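Glycoside hydrolase family 16 protein (Akkermansia muciniphila, PDB 6T2N) probably acts as an endo-beta-galactosidase, an O-glycanase that cuts within mucin O-glycan chains to begin mucin breakdown by this gut bacterium. Local coordinates at residues V150-P155 / F294-V299; W161-L166 / M182-S187. One frame throughout, in Å; residues are numbered along the deposited sequence.

In the fold
Both interactions join antiparallel strands of the family 16 beta-sandwich, but in opposing sheets, and each contains a classic beta bulge. Interaction 1 pairs strands 146-153 and 292-302; it is partly buried, with an inner face of aliphatic and aromatic groups and an outer one where an arginine, a tyrosine and a calcium-binding aspartate gather. Interaction 2, nested in the chain between the two strands of interaction 1, is the more buried and lies nearer the centre of the chain, with its polar group on the probable active-site side. The apolar sides meet between the sheets, where Phe294 touches Pro162, Val150 CG1 touches Ile164 CD1 and Val154 CG1 touches Leu183 CD2.

Interaction 1 (V150-P155 / F294-V299); sequences VRAKVP and FLIDYV. With CA (calcium ion), chain C.
A classic beta bulge in one sheet of the beta-sandwich sets Asp297 and Tyr298 together opposite Arg151, beside the calcium site. Arg151 N donates to Tyr298 O at 3.1 Å, while its own O takes only weak bonds from the N atoms of both bulge residues. Beyond the bulge the antiparallel pairing resumes, with Lys153 and Leu295 exchanging two backbone hydrogen bonds.

On the face carrying Arg151, CB of that arginine sits over the centre of the Tyr298 ring, 3.7 Å from the centroid, a CH-pi contact. With Tyr298 CG held between its backbone N and carbonyl carbon (chi1 60°), the ring stands over the neighbouring strand. The Arg151 side chain, bent at chi2, runs alongside that of Asp297.

Val150, Ala152, Ile296 and Val299 form the apolar other face, Val150 CG2 meeting Val299 CG2 at 4.0 Å. At the strand end, Val154 CG1 and Pro155 CD approach the Phe294 ring obliquely and backbone Lys153 O its edge.

Asp297 binds calcium through its backbone O and OD1, with Gly98 and Glu59 completing the protein ligands. Its other carboxylate oxygen, OD2, forms a long salt bridge of 3.4 Å with Arg151 NH1, the guanidinium and carboxylate planes 75° apart.

Interaction 2 (W161-L166 / M182-S187); sequences WPAIWL and MLENIS
The indole of Trp161 receives Ile186 over one face and Glu184 at its edge. Ile186 CG2 is 4.2 Å from the centroid of the five-membered ring and almost on its normal, a CH-pi contact. At the edge, the methylene CG of Glu184 lies in the ring plane, 3.9 Å from Trp161 NE1, and Glu184 OE2 comes to 3.7 Å from the same nitrogen. The two side chains run side by side in the same direction, ring and carboxylate planes turned 39° apart. Trp161 CG points anti to its backbone N (chi1 -170°), which places the indole beside the Glu184 side chain. The second indole, that of Trp165, has Ala163 O at its edge, and its NE1 is hydrogen-bonded to Asn272 OD1 on strand 267-275.

Between the strands, Ile164 and Leu183 exchange backbone hydrogen bonds. The one from Leu183 N to Ile164 O, 3.1 Å, is nearly straight and uses a carbonyl lone pair; that from Ile164 N to Leu183 O is more bent.

On the face of the sheet opposite Ala163 and Glu184, Ile164 CD1 meets Leu183 CD2 at 3.7 Å, and both residues also touch Tyr227 and Phe294 of the other sheet. Met182 brings its sulfur to two branches, with SD 4.0 Å from Ile164 CG2 and 3.8 Å from Leu166 CD1.

Met182 and Leu183 together face Ile164, a classic beta bulge where the chain turns a corner. The sequence running through it, EIDMLE, matches the ExDxxE signature of bulged family 16 enzymes, which carries their catalytic carboxylates; Glu184 is its last residue, with OE1 close to Asp181 OD2, and the arrangement is consistent with an active site on the Trp161 side of the sheet.

Interaction 1 (V150-P155 / F294-V299)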
loop_
_atom_site.group_PDB
_atom_site.type_symbol
_atom_site.label_atom_id
_atom_site.label_comp_id
_atom_site.label_asym_id
_atom_site.label_seq_id
_atom_site.Cartn_x
_atom_site.Cartn_y
_atom_site.Cartn_z
ATOM N N VAL A 150 6.103 -4.711 7.671
ATOM C CA VAL A 150 5.069 -3.754 8.139
ATOM C C VAL A 150 4.166 -4.489 9.121
ATOM O O VAL A 150 3.478 -5.460 8.726
ATOM C CB VAL A 150 4.285 -3.095 6.988
ATOM C CG1 VAL A 150 3.194 -2.172 7.548
ATOM C CG2 VAL A 150 5.214 -2.313 6.054
ATOM N N ARG A 151 4.195 -4.011 10.365
ATOM C CA ARG A 151 3.391 -4.579 11.473
ATOM C C ARG A 151 2.190 -3.683 11.754
ATOM O O ARG A 151 2.433 -2.467 11.987
ATOM C CB ARG A 151 4.201 -4.735 12.749
ATOM C CG ARG A 151 3.429 -5.581 13.743
ATOM C CD ARG A 151 4.210 -6.729 14.345
ATOM N NE ARG A 151 3.432 -7.400 15.380
ATOM C CZ ARG A 151 3.131 -6.832 16.548
ATOM N NH1 ARG A 151 3.498 -5.585 16.817
ATOM N NH2 ARG A 151 2.424 -7.495 17.438
ATOM N N ALA A 152 0.971 -4.267 11.718
ATOM C CA ALA A 152 -0.305 -3.509 11.715
ATOM C C ALA A 152 -1.498 -4.321 12.250
ATOM O O ALA A 152 -1.706 -5.514 11.871
ATOM C CB ALA A 152 -0.573 -3.000 10.315
ATOM N N LYS A 153 -2.314 -3.646 13.056
ATOM C CA LYS A 153 -3.658 -4.114 13.462
ATOM C C LYS A 153 -4.692 -3.449 12.558
ATOM O O LYS A 153 -4.538 -2.266 12.274
ATOM C CB LYS A 153 -3.963 -3.737 14.906
ATOM C CG LYS A 153 -4.957 -4.692 15.544
ATOM C CD LYS A 153 -5.189 -4.514 17.035
ATOM C CE LYS A 153 -6.591 -3.991 17.260
ATOM N NZ LYS A 153 -6.896 -3.851 18.697
ATOM N N VAL A 154 -5.687 -4.189 12.086
ATOM C CA VAL A 154 -6.643 -3.648 11.078
ATOM C C VAL A 154 -7.978 -3.437 11.764
ATOM O O VAL A 154 -8.356 -4.172 12.691
ATOM C CB VAL A 154 -6.830 -4.502 9.801
ATOM C CG1 VAL A 154 -5.577 -4.506 8.935
ATOM C CG2 VAL A 154 -7.338 -5.924 10.045
ATOM N N PRO A 155 -8.717 -2.406 11.292
ATOM C CA PRO A 155 -10.030 -2.085 11.843
ATOM C C PRO A 155 -10.947 -3.222 11.416
ATOM O O PRO A 155 -10.545 -3.957 10.598
ATOM C CB PRO A 155 -10.374 -0.768 11.153
ATOM C CG PRO A 155 -9.632 -0.866 9.823
ATOM C CD PRO A 155 -8.312 -1.489 10.205
ATOM N N PHE A 294 -6.801 2.286 11.965
ATOM C CA PHE A 294 -5.814 1.348 11.369
ATOM C C PHE A 294 -4.499 1.736 12.033
ATOM O O PHE A 294 -4.137 2.964 11.918
ATOM C CB PHE A 294 -5.782 1.467 9.831
ATOM C CG PHE A 294 -4.878 0.565 9.028
ATOM C CD1 PHE A 294 -4.516 -0.696 9.454
ATOM C CD2 PHE A 294 -4.508 0.930 7.747
ATOM C CE1 PHE A 294 -3.762 -1.551 8.654
ATOM C CE2 PHE A 294 -3.755 0.082 6.949
ATOM C CZ PHE A 294 -3.353 -1.143 7.425
ATOM N N LEU A 295 -3.887 0.785 12.756
ATOM C CA LEU A 295 -2.663 1.034 13.540
ATOM C C LEU A 295 -1.490 0.373 12.834
ATOM O O LEU A 295 -1.557 -0.869 12.605
ATOM C CB LEU A 295 -2.868 0.450 14.936
ATOM C CG LEU A 295 -4.091 1.004 15.660
ATOM C CD1 LEU A 295 -4.209 0.424 17.045
ATOM C CD2 LEU A 295 -4.040 2.525 15.715
ATOM N N ILE A 296 -0.454 1.145 12.509
ATOM C CA ILE A 296 0.824 0.556 12.002
ATOM C C ILE A 296 1.841 0.664 13.134
ATOM O O ILE A 296 2.265 1.806 13.454
ATOM C CB ILE A 296 1.326 1.265 10.729
ATOM C CG1 ILE A 296 0.391 1.045 9.551
ATOM C CG2 ILE A 296 2.724 0.826 10.404
ATOM C CD1 ILE A 296 -0.597 2.144 9.381
ATOM N N ASP A 297 2.228 -0.459 13.724
ATOM C CA ASP A 297 3.287 -0.404 14.763
ATOM C C ASP A 297 4.610 0.025 14.098
ATOM O O ASP A 297 5.265 0.910 14.615
ATOM C CB ASP A 297 3.331 -1.684 15.595
ATOM C CG ASP A 297 4.171 -1.549 16.849
ATOM O OD1 ASP A 297 4.065 -0.518 17.567
ATOM O OD2 ASP A 297 4.909 -2.482 17.114
ATOM N N TYR A 298 5.034 -0.564 12.997
ATOM C CA TYR A 298 6.324 -0.150 12.397
ATOM C C TYR A 298 6.412 -0.466 10.901
ATOM O O TYR A 298 5.633 -1.277 10.328
ATOM C CB TYR A 298 7.504 -0.748 13.171
ATOM C CG TYR A 298 7.568 -2.248 13.232
ATOM C CD1 TYR A 298 7.849 -3.019 12.106
ATOM C CD2 TYR A 298 7.386 -2.911 14.432
ATOM C CE1 TYR A 298 7.936 -4.405 12.180
ATOM C CE2 TYR A 298 7.480 -4.293 14.524
ATOM C CZ TYR A 298 7.756 -5.040 13.397
ATOM O OH TYR A 298 7.802 -6.388 13.507
ATOM N N VAL A 299 7.352 0.240 10.286
ATOM C CA VAL A 299 7.811 0.016 8.894
ATOM C C VAL A 299 9.329 -0.075 8.945
ATOM O O VAL A 299 9.949 0.891 9.408
ATOM C CB VAL A 299 7.309 1.138 7.974
ATOM C CG1 VAL A 299 7.866 1.001 6.557
ATOM C CG2 VAL A 299 5.785 1.193 7.990
HETATM CA CA CA C . 6.005 1.350 17.088
#

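Interaction 2 (W161-L166 / M182-S187)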
loop_
_atom_site.group_PDB
_atom_site.type_symbol
_atom_site.label_atom_id
_atom_site.label_comp_id
_atom_site.label_asym_id
_atom_site.label_seq_id
_atom_site.Cartn_x
_atom_site.Cartn_y
_atom_site.Cartn_z
ATOM N N TRP A 161 -11.550 -0.580 4.261
ATOM C CA TRP A 161 -10.590 -1.176 3.310
ATOM C C TRP A 161 -9.191 -0.708 3.686
ATOM O O TRP A 161 -8.656 0.264 3.158
ATOM C CB TRP A 161 -10.995 -0.803 1.890
ATOM C CG TRP A 161 -10.283 -1.499 0.776
ATOM C CD1 TRP A 161 -9.111 -2.188 0.792
ATOM C CD2 TRP A 161 -10.697 -1.437 -0.581
ATOM N NE1 TRP A 161 -8.777 -2.584 -0.462
ATOM C CE2 TRP A 161 -9.744 -2.152 -1.327
ATOM C CE3 TRP A 161 -11.808 -0.869 -1.228
ATOM C CZ2 TRP A 161 -9.872 -2.294 -2.712
ATOM C CZ3 TRP A 161 -11.944 -1.027 -2.593
ATOM C CH2 TRP A 161 -10.971 -1.719 -3.325
ATOM N N PRO A 162 -8.563 -1.403 4.644
ATOM C CA PRO A 162 -7.189 -1.110 4.990
ATOM C C PRO A 162 -6.327 -1.765 3.916
ATOM O O PRO A 162 -6.690 -2.833 3.419
ATOM C CB PRO A 162 -6.997 -1.747 6.379
ATOM C CG PRO A 162 -8.137 -2.779 6.525
ATOM C CD PRO A 162 -9.149 -2.488 5.437
ATOM N N ALA A 163 -5.198 -1.136 3.629
ATOM C CA ALA A 163 -4.265 -1.577 2.583
ATOM C C ALA A 163 -2.852 -1.139 2.950
ATOM O O ALA A 163 -2.688 0.003 3.386
ATOM C CB ALA A 163 -4.685 -1.010 1.270
ATOM N N ILE A 164 -1.900 -2.054 2.790
ATOM C CA ILE A 164 -0.443 -1.790 2.669
ATOM C C ILE A 164 -0.064 -2.122 1.231
ATOM O O ILE A 164 -0.218 -3.271 0.848
ATOM C CB ILE A 164 0.292 -2.668 3.682
ATOM C CG1 ILE A 164 -0.233 -2.365 5.080
ATOM C CG2 ILE A 164 1.804 -2.564 3.575
ATOM C CD1 ILE A 164 -0.008 -3.509 6.035
ATOM N N TRP A 165 0.416 -1.147 0.467
ATOM C CA TRP A 165 0.719 -1.406 -0.953
ATOM C C TRP A 165 1.699 -0.394 -1.554
ATOM O O TRP A 165 1.913 0.662 -0.984
ATOM C CB TRP A 165 -0.597 -1.511 -1.687
ATOM C CG TRP A 165 -1.387 -0.264 -1.622
ATOM C CD1 TRP A 165 -1.929 0.293 -0.513
ATOM C CD2 TRP A 165 -1.753 0.583 -2.719
ATOM N NE1 TRP A 165 -2.573 1.442 -0.850
ATOM C CE2 TRP A 165 -2.495 1.640 -2.193
ATOM C CE3 TRP A 165 -1.512 0.564 -4.093
ATOM C CZ2 TRP A 165 -3.001 2.661 -2.978
ATOM C CZ3 TRP A 165 -2.026 1.569 -4.870
ATOM C CH2 TRP A 165 -2.766 2.604 -4.315
ATOM N N LEU A 166 2.365 -0.824 -2.624
ATOM C CA LEU A 166 3.438 -0.101 -3.359
ATOM C C LEU A 166 3.106 -0.065 -4.862
ATOM O O LEU A 166 2.552 -1.034 -5.372
ATOM C CB LEU A 166 4.762 -0.828 -3.135
ATOM C CG LEU A 166 5.136 -1.092 -1.677
ATOM C CD1 LEU A 166 4.717 -2.484 -1.194
ATOM C CD2 LEU A 166 6.623 -0.890 -1.470
ATOM N N MET A 182 0.693 -5.740 -0.391
ATOM C CA MET A 182 1.108 -6.664 0.710
ATOM C C MET A 182 -0.162 -7.053 1.502
ATOM O O MET A 182 -0.358 -8.287 1.786
ATOM C CB MET A 182 2.213 -6.088 1.611
ATOM C CG MET A 182 3.375 -5.480 0.843
ATOM S SD MET A 182 4.714 -4.704 1.851
ATOM C CE MET A 182 4.754 -5.768 3.307
ATOM N N LEU A 183 -1.043 -6.072 1.763
ATOM C CA LEU A 183 -2.341 -6.318 2.443
ATOM C C LEU A 183 -3.480 -5.557 1.773
ATOM O O LEU A 183 -3.353 -4.334 1.590
ATOM C CB LEU A 183 -2.252 -5.893 3.911
ATOM C CG LEU A 183 -3.598 -5.670 4.609
ATOM C CD1 LEU A 183 -4.327 -6.992 4.794
ATOM C CD2 LEU A 183 -3.399 -4.975 5.940
ATOM N N GLU A 184 -4.570 -6.280 1.531
ATOM C CA GLU A 184 -5.917 -5.716 1.341
ATOM C C GLU A 184 -6.912 -6.629 2.040
ATOM O O GLU A 184 -6.746 -7.864 1.958
ATOM C CB GLU A 184 -6.201 -5.598 -0.139
ATOM C CG GLU A 184 -5.431 -4.485 -0.797
ATOM C CD GLU A 184 -5.630 -4.515 -2.288
ATOM O OE1 GLU A 184 -5.383 -5.607 -2.934
ATOM O OE2 GLU A 184 -6.101 -3.505 -2.782
ATOM N N ASN A 185 -7.877 -6.036 2.740
ATOM C CA ASN A 185 -8.861 -6.768 3.581
ATOM C C ASN A 185 -10.201 -6.177 3.216
ATOM O O ASN A 185 -10.165 -4.969 2.999
ATOM C CB ASN A 185 -8.520 -6.562 5.059
ATOM C CG ASN A 185 -9.489 -7.205 6.024
ATOM O OD1 ASN A 185 -9.645 -8.430 6.067
ATOM N ND2 ASN A 185 -10.145 -6.366 6.810
ATOM N N ILE A 186 -11.305 -6.923 3.146
ATOM C CA ILE A 186 -12.608 -6.210 2.971
ATOM C C ILE A 186 -13.672 -6.745 3.940
ATOM O O ILE A 186 -13.650 -7.962 4.220
ATOM C CB ILE A 186 -13.045 -6.223 1.498
ATOM C CG1 ILE A 186 -13.144 -7.648 0.947
ATOM C CG2 ILE A 186 -12.120 -5.349 0.630
ATOM C CD1 ILE A 186 -13.970 -7.745 -0.326
ATOM N N SER A 187 -14.548 -5.849 4.427
ATOM C CA SER A 187 -15.607 -6.071 5.453
ATOM C C SER A 187 -16.262 -7.459 5.401
ATOM O O SER A 187 -16.434 -8.064 6.479
ATOM C CB SER A 187 -16.679 -5.083 5.278
ATOM O OG SER A 187 -16.124 -3.864 4.889
#